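Local coordinates for periplasmic cell division protein (SufI) (Aquifex aeolicus, PDB 6SYY) that probably couples oxidation of its substrates to reduction of dioxygen, as a multicopper oxidase of the laccase kind that carries four copper ions, at residues Ser104-Val108 and Gly139-Ser143; Gln169-Gly173 and Gln206-Phe210; Ile424-Lys428 and Val521-Val525. One frame throughout, in Å; residues are numbered along the deposited sequence.

Contact 1: residues Ser104-Val108 and Gly139-Ser143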
ATOM      1  N   SER A 104      20.005  -0.550  -5.977  1.00 32.03           N
ATOM      2  CA  SER A 104      20.832  -1.760  -5.913  1.00 23.69           C
ATOM      3  C   SER A 104      20.587  -2.457  -4.575  1.00 32.19           C
ATOM      4  O   SER A 104      21.266  -2.166  -3.589  1.00 33.04           O
ATOM      5  CB  SER A 104      22.313  -1.411  -6.080  1.00 25.07           C
ATOM      6  OG  SER A 104      22.530  -0.611  -7.226  1.00 38.93           O
ATOM      7  N   ALA A 105      19.641  -3.393  -4.542  1.00 22.47           N
ATOM      8  CA  ALA A 105      19.229  -4.027  -3.295  1.00 25.25           C
ATOM      9  C   ALA A 105      19.538  -5.516  -3.305  1.00 32.03           C
ATOM     10  O   ALA A 105      19.369  -6.192  -4.325  1.00 22.48           O
ATOM     11  CB  ALA A 105      17.734  -3.823  -3.030  1.00 20.96           C
ATOM     12  N   ASP A 106      19.995  -6.018  -2.158  1.00 24.89           N
ATOM     13  CA  ASP A 106      20.132  -7.445  -1.901  1.00 33.59           C
ATOM     14  C   ASP A 106      19.221  -7.809  -0.742  1.00 31.00           C
ATOM     15  O   ASP A 106      19.309  -7.203   0.332  1.00 27.27           O
ATOM     16  CB  ASP A 106      21.574  -7.840  -1.560  1.00 30.97           C
ATOM     17  CG  ASP A 106      22.581  -7.277  -2.532  1.00 41.48           C
ATOM     18  OD1 ASP A 106      23.429  -6.465  -2.105  1.00 77.85           O
ATOM     19  OD2 ASP A 106      22.514  -7.634  -3.726  1.00 51.31           O
ATOM     20  N   PHE A 107      18.349  -8.786  -0.960  1.00 29.05           N
ATOM     21  CA  PHE A 107      17.499  -9.305   0.102  1.00 21.36           C
ATOM     22  C   PHE A 107      18.187 -10.500   0.747  1.00 25.08           C
ATOM     23  O   PHE A 107      18.415 -11.520   0.087  1.00 29.51           O
ATOM     24  CB  PHE A 107      16.127  -9.702  -0.437  1.00 20.49           C
ATOM     25  CG  PHE A 107      15.320 -10.527   0.524  1.00 21.54           C
ATOM     26  CD1 PHE A 107      15.144 -10.113   1.838  1.00 29.45           C
ATOM     27  CD2 PHE A 107      14.737 -11.716   0.118  1.00 23.11           C
ATOM     28  CE1 PHE A 107      14.402 -10.873   2.731  1.00 26.65           C
ATOM     29  CE2 PHE A 107      13.989 -12.482   1.003  1.00 26.31           C
ATOM     30  CZ  PHE A 107      13.822 -12.060   2.310  1.00 28.04           C
ATOM     31  N   VAL A 108      18.513 -10.375   2.029  1.00 36.48           N
ATOM     32  CA  VAL A 108      19.078 -11.470   2.809  1.00 30.34           C
ATOM     33  C   VAL A 108      17.964 -12.047   3.670  1.00 29.16           C
ATOM     34  O   VAL A 108      17.356 -11.333   4.477  1.00 28.49           O
ATOM     35  CB  VAL A 108      20.260 -10.995   3.664  1.00 24.59           C
ATOM     36  CG1 VAL A 108      20.924 -12.179   4.346  1.00 25.71           C
ATOM     37  CG2 VAL A 108      21.248 -10.226   2.803  1.00 25.11           C
ATOM     38  N   GLY A 139      18.317 -18.465   4.821  1.00 32.22           N
ATOM     39  CA  GLY A 139      19.754 -18.442   4.661  1.00 29.41           C
ATOM     40  C   GLY A 139      20.235 -17.984   3.303  1.00 29.86           C
ATOM     41  O   GLY A 139      21.445 -17.794   3.126  1.00 28.81           O
ATOM     42  N   GLU A 140      19.340 -17.789   2.340  1.00 32.97           N
ATOM     43  CA  GLU A 140      19.722 -17.404   0.990  1.00 31.21           C
ATOM     44  C   GLU A 140      19.514 -15.910   0.765  1.00 29.07           C
ATOM     45  O   GLU A 140      18.870 -15.208   1.550  1.00 29.66           O
ATOM     46  CB  GLU A 140      18.941 -18.219  -0.048  1.00 28.64           C
ATOM     47  CG  GLU A 140      19.531 -19.612  -0.296  1.00 30.67           C
ATOM     48  CD  GLU A 140      18.790 -20.395  -1.365  1.00 70.17           C
ATOM     49  OE1 GLU A 140      17.740 -19.910  -1.852  1.00 36.52           O
ATOM     50  OE2 GLU A 140      19.262 -21.500  -1.714  1.00 40.27           O
ATOM     51  N   THR A 141      20.076 -15.431  -0.339  1.00 31.10           N
ATOM     52  CA  THR A 141      20.059 -14.018  -0.685  1.00 36.15           C
ATOM     53  C   THR A 141      19.552 -13.869  -2.110  1.00 28.29           C
ATOM     54  O   THR A 141      19.996 -14.597  -3.005  1.00 34.91           O
ATOM     55  CB  THR A 141      21.460 -13.403  -0.554  1.00 33.54           C
ATOM     56  OG1 THR A 141      21.860 -13.406   0.823  1.00 31.99           O
ATOM     57  CG2 THR A 141      21.478 -11.977  -1.082  1.00 31.31           C
ATOM     58  N   TYR A 142      18.620 -12.942  -2.321  1.00 26.34           N
ATOM     59  CA  TYR A 142      18.220 -12.564  -3.670  1.00 30.72           C
ATOM     60  C   TYR A 142      18.810 -11.198  -3.986  1.00 24.09           C
ATOM     61  O   TYR A 142      18.454 -10.200  -3.354  1.00 29.00           O
ATOM     62  CB  TYR A 142      16.704 -12.541  -3.853  1.00 28.10           C
ATOM     63  CG  TYR A 142      16.337 -12.325  -5.302  1.00 25.02           C
ATOM     64  CD1 TYR A 142      16.450 -13.356  -6.221  1.00 24.63           C
ATOM     65  CD2 TYR A 142      15.924 -11.082  -5.759  1.00 26.14           C
ATOM     66  CE1 TYR A 142      16.136 -13.166  -7.552  1.00 26.21           C
ATOM     67  CE2 TYR A 142      15.610 -10.883  -7.089  1.00 36.97           C
ATOM     68  CZ  TYR A 142      15.718 -11.928  -7.980  1.00 33.72           C
ATOM     69  OH  TYR A 142      15.409 -11.737  -9.305  1.00 31.90           O
ATOM     70  N   SER A 143      19.707 -11.166  -4.964  1.00 26.88           N
ATOM     71  CA  SER A 143      20.301  -9.927  -5.444  1.00 23.66           C
ATOM     72  C   SER A 143      19.422  -9.381  -6.561  1.00 29.44           C
ATOM     73  O   SER A 143      19.370  -9.953  -7.656  1.00 31.75           O
ATOM     74  CB  SER A 143      21.722 -10.174  -5.935  1.00 24.45           C
ATOM     75  OG  SER A 143      22.198  -9.054  -6.654  1.00 28.86           O
TER
HETATM   76  O   HOH W   1      24.424  -8.620  -5.124  1.00 41.77           O
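Two backbone hydrogen bonds hold these antiparallel strands together. Phe-107 N donates to Tyr-142 O at 2.8 Å, and Tyr-142 N donates to Phe-107 O, also at 2.8 Å. Phe-107 and Tyr-142 thus form a hydrogen-bonded pair, with non-hydrogen-bonded pairs on both sides: Asp-106 with Ser-143 and Val-108 with Thr-141. Two CA-H...O contacts supplement the bonds, from Thr-141 CA to Phe-107 O (3.1 Å) and from Asp-106 CA to Tyr-142 O (3.5 Å). A water joins the Asp-106/Ser-143 pair. It donates to Asp-106 OD2 at 2.6 Å and lies 2.7 Å from Ser-143 OG. The same carboxylate oxygen has its charge partner in Arg-62. Val-108 CG2 packs against Thr-141 OG1 at 3.8 Å on this more polar face. The opposite face carries Phe-107 and Tyr-142, which meet near their CB atoms (4.5 Å). Phe-107 runs inward to Ala-67 and Ile-117. The Tyr-142 hydroxyl bonds to Lys-127 O. Strand 141-143 thereby joins strand 102-110, which pairs with strand 63-72 in the first cupredoxin-like domain. The chemistry implies a two-faced sheet edge: water and charge on the Asp-106 face, aromatic rings on the other.

Contact 2: residues Gln169-Gly173 and Gln206-Phe210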
ATOM      1  N   GLN A 169       3.765 -13.349   6.699  1.00 33.79           N
ATOM      2  CA  GLN A 169       4.981 -12.577   6.931  1.00 35.69           C
ATOM      3  C   GLN A 169       4.682 -11.091   7.088  1.00 28.32           C
ATOM      4  O   GLN A 169       5.311 -10.411   7.907  1.00 26.03           O
ATOM      5  CB  GLN A 169       5.982 -12.824   5.805  1.00 21.07           C
ATOM      6  CG  GLN A 169       6.516 -14.244   5.777  1.00 22.19           C
ATOM      7  CD  GLN A 169       7.810 -14.360   5.005  1.00 44.31           C
ATOM      8  OE1 GLN A 169       7.932 -13.851   3.891  1.00 29.18           O
ATOM      9  NE2 GLN A 169       8.795 -15.019   5.603  1.00 35.75           N
ATOM     10  N   VAL A 170       3.728 -10.565   6.318  1.00 21.05           N
ATOM     11  CA  VAL A 170       3.330  -9.173   6.496  1.00 23.35           C
ATOM     12  C   VAL A 170       2.753  -8.972   7.889  1.00 26.77           C
ATOM     13  O   VAL A 170       3.147  -8.056   8.621  1.00 24.21           O
ATOM     14  CB  VAL A 170       2.331  -8.754   5.405  1.00 27.73           C
ATOM     15  CG1 VAL A 170       1.762  -7.370   5.706  1.00 22.07           C
ATOM     16  CG2 VAL A 170       3.003  -8.772   4.044  1.00 22.31           C
ATOM     17  N   TYR A 171       1.832  -9.852   8.288  1.00 22.04           N
ATOM     18  CA  TYR A 171       1.198  -9.730   9.594  1.00 28.69           C
ATOM     19  C   TYR A 171       2.208  -9.828  10.728  1.00 21.65           C
ATOM     20  O   TYR A 171       2.047  -9.165  11.758  1.00 22.96           O
ATOM     21  CB  TYR A 171       0.120 -10.799   9.750  1.00 21.50           C
ATOM     22  CG  TYR A 171      -0.590 -10.754  11.081  1.00 37.52           C
ATOM     23  CD1 TYR A 171      -1.530  -9.769  11.351  1.00 29.69           C
ATOM     24  CD2 TYR A 171      -0.326 -11.697  12.068  1.00 34.09           C
ATOM     25  CE1 TYR A 171      -2.182  -9.717  12.567  1.00 27.51           C
ATOM     26  CE2 TYR A 171      -0.984 -11.660  13.288  1.00 23.05           C
ATOM     27  CZ  TYR A 171      -1.912 -10.665  13.531  1.00 39.49           C
ATOM     28  OH  TYR A 171      -2.576 -10.608  14.737  1.00 32.57           O
ATOM     29  N   TYR A 172       3.253 -10.637  10.567  1.00 25.14           N
ATOM     30  CA  TYR A 172       4.227 -10.771  11.640  1.00 26.11           C
ATOM     31  C   TYR A 172       5.292  -9.681  11.623  1.00 30.29           C
ATOM     32  O   TYR A 172       6.123  -9.641  12.538  1.00 28.68           O
ATOM     33  CB  TYR A 172       4.873 -12.162  11.606  1.00 25.54           C
ATOM     34  CG  TYR A 172       4.121 -13.132  12.484  1.00 25.84           C
ATOM     35  CD1 TYR A 172       3.064 -13.881  11.983  1.00 28.38           C
ATOM     36  CD2 TYR A 172       4.434 -13.263  13.829  1.00 29.43           C
ATOM     37  CE1 TYR A 172       2.355 -14.749  12.795  1.00 26.26           C
ATOM     38  CE2 TYR A 172       3.733 -14.130  14.648  1.00 43.32           C
ATOM     39  CZ  TYR A 172       2.697 -14.871  14.124  1.00 36.62           C
ATOM     40  OH  TYR A 172       1.996 -15.733  14.932  1.00 43.45           O
ATOM     41  N   GLY A 173       5.291  -8.794  10.630  1.00 25.99           N
ATOM     42  CA  GLY A 173       6.093  -7.595  10.761  1.00 20.91           C
ATOM     43  C   GLY A 173       6.863  -7.122   9.545  1.00 38.45           C
ATOM     44  O   GLY A 173       7.443  -6.033   9.575  1.00 37.81           O
ATOM     45  N   GLN A 206      -2.610  -0.699  10.693  1.00 27.12           N
ATOM     46  CA  GLN A 206      -2.670  -2.150  10.703  1.00 19.67           C
ATOM     47  C   GLN A 206      -3.540  -2.595  11.867  1.00 22.52           C
ATOM     48  O   GLN A 206      -3.550  -1.963  12.926  1.00 30.15           O
ATOM     49  CB  GLN A 206      -1.275  -2.767  10.845  1.00 21.11           C
ATOM     50  CG  GLN A 206      -0.281  -2.352   9.777  1.00 25.54           C
ATOM     51  CD  GLN A 206       1.057  -3.032   9.963  1.00 28.57           C
ATOM     52  OE1 GLN A 206       1.441  -3.899   9.175  1.00 30.43           O
ATOM     53  NE2 GLN A 206       1.771  -2.653  11.015  1.00 29.21           N
ATOM     54  N   ASP A 207      -4.275  -3.683  11.670  1.00 33.18           N
ATOM     55  CA  ASP A 207      -5.005  -4.310  12.759  1.00 21.06           C
ATOM     56  C   ASP A 207      -4.350  -5.642  13.089  1.00 29.22           C
ATOM     57  O   ASP A 207      -3.956  -6.392  12.189  1.00 32.96           O
ATOM     58  CB  ASP A 207      -6.492  -4.495  12.426  1.00 24.48           C
ATOM     59  CG  ASP A 207      -6.722  -5.307  11.168  1.00 30.97           C
ATOM     60  OD1 ASP A 207      -5.871  -5.266  10.257  1.00 29.64           O
ATOM     61  OD2 ASP A 207      -7.772  -5.980  11.087  1.00 26.60           O
ATOM     62  N   LYS A 208      -4.201  -5.912  14.385  1.00 32.48           N
ATOM     63  CA  LYS A 208      -3.550  -7.125  14.862  1.00 41.87           C
ATOM     64  C   LYS A 208      -4.252  -7.612  16.123  1.00 26.05           C
ATOM     65  O   LYS A 208      -5.001  -6.875  16.770  1.00 32.80           O
ATOM     66  CB  LYS A 208      -2.048  -6.896  15.124  1.00 34.64           C
ATOM     67  CG  LYS A 208      -1.254  -6.626  13.852  1.00 30.29           C
ATOM     68  CD  LYS A 208       0.259  -6.618  14.045  1.00 39.24           C
ATOM     69  CE  LYS A 208       0.948  -6.408  12.693  1.00 25.92           C
ATOM     70  NZ  LYS A 208       2.399  -6.127  12.808  1.00 58.04           N
ATOM     71  N   THR A 209      -4.003  -8.874  16.462  1.00 37.86           N
ATOM     72  CA  THR A 209      -4.597  -9.517  17.625  1.00 29.95           C
ATOM     73  C   THR A 209      -3.490 -10.081  18.504  1.00 54.59           C
ATOM     74  O   THR A 209      -2.586 -10.761  18.005  1.00 27.00           O
ATOM     75  CB  THR A 209      -5.558 -10.628  17.198  1.00 42.83           C
ATOM     76  OG1 THR A 209      -6.604 -10.069  16.392  1.00 27.92           O
ATOM     77  CG2 THR A 209      -6.167 -11.301  18.412  1.00 26.24           C
ATOM     78  N   PHE A 210      -3.568  -9.802  19.806  1.00 35.17           N
ATOM     79  CA  PHE A 210      -2.567 -10.222  20.779  1.00 26.73           C
ATOM     80  C   PHE A 210      -3.192 -11.152  21.807  1.00 33.85           C
ATOM     81  O   PHE A 210      -4.333 -10.942  22.232  1.00 55.16           O
ATOM     82  CB  PHE A 210      -1.960  -9.020  21.506  1.00 26.70           C
ATOM     83  CG  PHE A 210      -1.286  -8.039  20.601  1.00 34.20           C
ATOM     84  CD1 PHE A 210       0.080  -8.102  20.392  1.00 32.00           C
ATOM     85  CD2 PHE A 210      -2.018  -7.047  19.965  1.00 32.25           C
ATOM     86  CE1 PHE A 210       0.710  -7.198  19.565  1.00 35.47           C
ATOM     87  CE2 PHE A 210      -1.395  -6.140  19.130  1.00 24.21           C
ATOM     88  CZ  PHE A 210      -0.025  -6.216  18.932  1.00 26.12           C
TER
HETATM   89  O   HOH W   2       2.974  -5.693  10.067  1.00 33.41           O
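Thr-209 N donates a hydrogen bond to Tyr-171 OH at 2.8 Å. The phenol thus reaches the strand backbone from the last turn of helix 166-172. A water makes another polar link. It donates to Val-170 O (2.8 Å) and accepts from Lys-208 NZ (2.8 Å), so it ties the ammonium group to the last turn of the helix. Lys-208 NZ also lies 3.2 Å from Tyr-171 O. Van der Waals contact comes mainly from Tyr-171 and the extended Lys-208 chain, with Tyr-171 CE1 3.5 Å from Lys-208 CG. Asp-207 O lies at the ring edge, 3.8 Å from Tyr-171 CE1. Any cation-pi attraction is weak, as Lys-208 NZ is 5.9 Å from the ring centroid. The backbone turns at Gly-173 in a Schellman motif. Its N bonds to Val-170 O (3.0 Å) and weakly to Gln-169 O (3.2 Å). At its backbone angles, phi 139° and psi -8°, a CB would jam against the carbonyl O of Tyr-172, which calls for glycine. Phe-226 and Tyr-218 also meet the Tyr-171 ring. The contact joins helix 166-172, packed through Val-170 on strand 154-160, to strand 200-208, which pairs with strand 230-233.

Contact 3: residues Ile424-Lys428 and Val521-Val525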
ATOM      1  N   ILE A 424      10.323 -20.502 -15.806  1.00 52.20           N
ATOM      2  CA  ILE A 424       9.810 -19.308 -15.139  1.00 46.60           C
ATOM      3  C   ILE A 424       9.943 -18.073 -16.022  1.00 33.84           C
ATOM      4  O   ILE A 424       9.290 -17.057 -15.760  1.00 38.75           O
ATOM      5  CB  ILE A 424      10.494 -19.066 -13.777  1.00 43.05           C
ATOM      6  CG1 ILE A 424      11.904 -18.508 -13.958  1.00 38.45           C
ATOM      7  CG2 ILE A 424      10.525 -20.344 -12.955  1.00 68.76           C
ATOM      8  CD1 ILE A 424      12.474 -17.916 -12.688  1.00 38.41           C
ATOM      9  N   ASN A 425      10.764 -18.138 -17.073  1.00 35.93           N
ATOM     10  CA  ASN A 425      10.852 -17.039 -18.024  1.00 37.18           C
ATOM     11  C   ASN A 425       9.704 -17.035 -19.026  1.00 41.33           C
ATOM     12  O   ASN A 425       9.460 -16.004 -19.663  1.00 48.10           O
ATOM     13  CB  ASN A 425      12.182 -17.095 -18.774  1.00 33.12           C
ATOM     14  CG  ASN A 425      13.363 -16.808 -17.878  1.00 49.34           C
ATOM     15  OD1 ASN A 425      13.328 -15.888 -17.059  1.00 47.85           O
ATOM     16  ND2 ASN A 425      14.419 -17.596 -18.026  1.00 50.66           N
ATOM     17  N   ASN A 426       9.001 -18.155 -19.184  1.00 34.62           N
ATOM     18  CA  ASN A 426       7.842 -18.240 -20.073  1.00 34.13           C
ATOM     19  C   ASN A 426       6.738 -19.029 -19.380  1.00 30.94           C
ATOM     20  O   ASN A 426       6.384 -20.140 -19.795  1.00 38.93           O
ATOM     21  CB  ASN A 426       8.231 -18.871 -21.411  1.00 30.95           C
ATOM     22  CG  ASN A 426       9.255 -18.045 -22.164  1.00 56.63           C
ATOM     23  OD1 ASN A 426       8.910 -17.079 -22.848  1.00 53.14           O
ATOM     24  ND2 ASN A 426      10.523 -18.414 -22.033  1.00 47.52           N
ATOM     25  N   PRO A 427       6.158 -18.470 -18.312  1.00 43.30           N
ATOM     26  CA  PRO A 427       5.126 -19.200 -17.572  1.00 35.48           C
ATOM     27  C   PRO A 427       3.752 -19.015 -18.185  1.00 29.48           C
ATOM     28  O   PRO A 427       3.596 -18.295 -19.177  1.00 32.87           O
ATOM     29  CB  PRO A 427       5.198 -18.563 -16.185  1.00 31.44           C
ATOM     30  CG  PRO A 427       5.477 -17.115 -16.513  1.00 25.55           C
ATOM     31  CD  PRO A 427       6.372 -17.124 -17.744  1.00 33.77           C
ATOM     32  N   LYS A 428       2.748 -19.657 -17.596  1.00 46.23           N
ATOM     33  CA  LYS A 428       1.373 -19.369 -17.971  1.00 32.68           C
ATOM     34  C   LYS A 428       1.044 -17.918 -17.644  1.00 29.58           C
ATOM     35  O   LYS A 428       1.440 -17.394 -16.598  1.00 35.55           O
ATOM     36  CB  LYS A 428       0.415 -20.317 -17.243  1.00 33.23           C
ATOM     37  CG  LYS A 428      -1.049 -20.094 -17.571  1.00 27.81           C
ATOM     38  CD  LYS A 428      -1.949 -21.172 -16.982  1.00 33.33           C
ATOM     39  CE  LYS A 428      -3.417 -20.851 -17.265  1.00 44.26           C
ATOM     40  NZ  LYS A 428      -4.343 -21.972 -16.932  1.00 31.54           N
ATOM     41  N   VAL A 521      -2.697 -14.208 -10.624  1.00 25.18           N
ATOM     42  CA  VAL A 521      -2.308 -14.726 -11.933  1.00 30.01           C
ATOM     43  C   VAL A 521      -1.142 -13.900 -12.462  1.00 31.14           C
ATOM     44  O   VAL A 521      -0.828 -12.825 -11.949  1.00 28.14           O
ATOM     45  CB  VAL A 521      -3.466 -14.703 -12.958  1.00 37.44           C
ATOM     46  CG1 VAL A 521      -4.577 -15.652 -12.555  1.00 22.03           C
ATOM     47  CG2 VAL A 521      -3.994 -13.286 -13.131  1.00 20.98           C
ATOM     48  N   ASN A 522      -0.503 -14.420 -13.505  1.00 22.26           N
ATOM     49  CA  ASN A 522       0.467 -13.658 -14.276  1.00 26.86           C
ATOM     50  C   ASN A 522      -0.217 -13.033 -15.483  1.00 37.79           C
ATOM     51  O   ASN A 522      -1.200 -13.562 -16.009  1.00 24.30           O
ATOM     52  CB  ASN A 522       1.619 -14.537 -14.777  1.00 26.59           C
ATOM     53  CG  ASN A 522       2.422 -15.178 -13.660  1.00 46.19           C
ATOM     54  OD1 ASN A 522       2.700 -14.562 -12.635  1.00 22.30           O
ATOM     55  ND2 ASN A 522       2.814 -16.428 -13.870  1.00 24.08           N
ATOM     56  N   TYR A 523       0.317 -11.901 -15.926  1.00 22.72           N
ATOM     57  CA  TYR A 523       0.094 -11.430 -17.282  1.00 34.89           C
ATOM     58  C   TYR A 523       1.447 -11.033 -17.857  1.00 30.04           C
ATOM     59  O   TYR A 523       2.433 -10.889 -17.129  1.00 28.63           O
ATOM     60  CB  TYR A 523      -0.925 -10.272 -17.353  1.00 23.98           C
ATOM     61  CG  TYR A 523      -0.426  -8.936 -16.860  1.00 25.30           C
ATOM     62  CD1 TYR A 523       0.029  -7.973 -17.752  1.00 23.29           C
ATOM     63  CD2 TYR A 523      -0.422  -8.628 -15.506  1.00 23.57           C
ATOM     64  CE1 TYR A 523       0.484  -6.741 -17.309  1.00 43.17           C
ATOM     65  CE2 TYR A 523       0.029  -7.396 -15.051  1.00 25.10           C
ATOM     66  CZ  TYR A 523       0.482  -6.458 -15.959  1.00 32.11           C
ATOM     67  OH  TYR A 523       0.930  -5.229 -15.527  1.00 28.45           O
ATOM     68  N   ARG A 524       1.495 -10.891 -19.176  1.00 30.76           N
ATOM     69  CA  ARG A 524       2.753 -10.713 -19.886  1.00 36.06           C
ATOM     70  C   ARG A 524       2.697  -9.456 -20.739  1.00 36.31           C
ATOM     71  O   ARG A 524       1.678  -9.172 -21.372  1.00 27.02           O
ATOM     72  CB  ARG A 524       3.059 -11.930 -20.764  1.00 24.99           C
ATOM     73  CG  ARG A 524       4.405 -11.896 -21.461  1.00 25.90           C
ATOM     74  CD  ARG A 524       4.538 -13.098 -22.394  1.00 27.15           C
ATOM     75  NE  ARG A 524       5.644 -12.958 -23.337  1.00 39.22           N
ATOM     76  CZ  ARG A 524       6.703 -13.758 -23.372  1.00 50.20           C
ATOM     77  NH1 ARG A 524       6.801 -14.769 -22.518  1.00 45.46           N
ATOM     78  NH2 ARG A 524       7.660 -13.552 -24.267  1.00 44.90           N
ATOM     79  N   VAL A 525       3.795  -8.704 -20.746  1.00 29.76           N
ATOM     80  CA  VAL A 525       3.984  -7.587 -21.668  1.00 24.83           C
ATOM     81  C   VAL A 525       5.289  -7.828 -22.413  1.00 48.97           C
ATOM     82  O   VAL A 525       6.346  -7.960 -21.785  1.00 39.37           O
ATOM     83  CB  VAL A 525       4.020  -6.226 -20.955  1.00 34.97           C
ATOM     84  CG1 VAL A 525       4.068  -5.102 -21.986  1.00 24.86           C
ATOM     85  CG2 VAL A 525       2.825  -6.071 -20.025  1.00 31.87           C
TER
HETATM   86  O   HOH W   3       9.902 -15.963 -25.074  1.00 54.95           O
HETATM   87  O   HOH W   4       4.706 -16.438 -20.808  1.00 33.06           O
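Asn-522, Arg-524 and Lys-428 have the most surface covered here. Asn-522 and Arg-524 both point from strand 520-525 toward the loop 424-428. Asn-522 ND2 donates to Lys-428 O at 3.2 Å and lies 3.8 Å from Pro-427 CG. Its amide is also tied to the first domain, since ND2 bonds to Tyr-133 OH and OD1 to His-131 NE2. Arg-524 meets the earlier part of the loop. Its NH1 donates to Asn-426 OD1 at 3.1 Å, with the acceptor near the guanidinium plane. One water bridges Arg-524 NH1 (3.2 Å) to Pro-427 O (2.7 Å). Another donates to Asn-426 OD1 (2.7 Å) and is weakly held by Arg-524 NH2 (3.4 Å). Arg-524 NE turns to Asn-526 OD1, while Asn-426 ND2 bonds to Asp-423. Lys-428 contributes its carbonyl. Its side chain leads away to a salt bridge with Glu-412. Beyond it the chain enters strand 432-433, which runs parallel to strand 520-525 at the sheet edge in the C-terminal cupredoxin-like domain. The loop is thus held by neutral amides, carbonyls, one guanidinium and bridging water, with no salt bridge between the segments.

How the contacts relate
The contacts follow one another in the chain without touching. Contacts 1 and 2 approach to about 6 Å at their nearest atoms, contacts 1 and 3 to about 8 Å, and contacts 2 and 3 to about 17 Å. All three lie near the copper cluster between the first and last domains. In contact 1 the side chain of Phe-107 is about 9 Å from that of the copper ligand His-161. In contact 2 Gly-173 is about 9 Å from the side chain of His-159. In contact 3 the side chain of Asn-522 is about 8 Å from that of His-456 and about 10 Å from a copper ion. The segments hold no copper ligand.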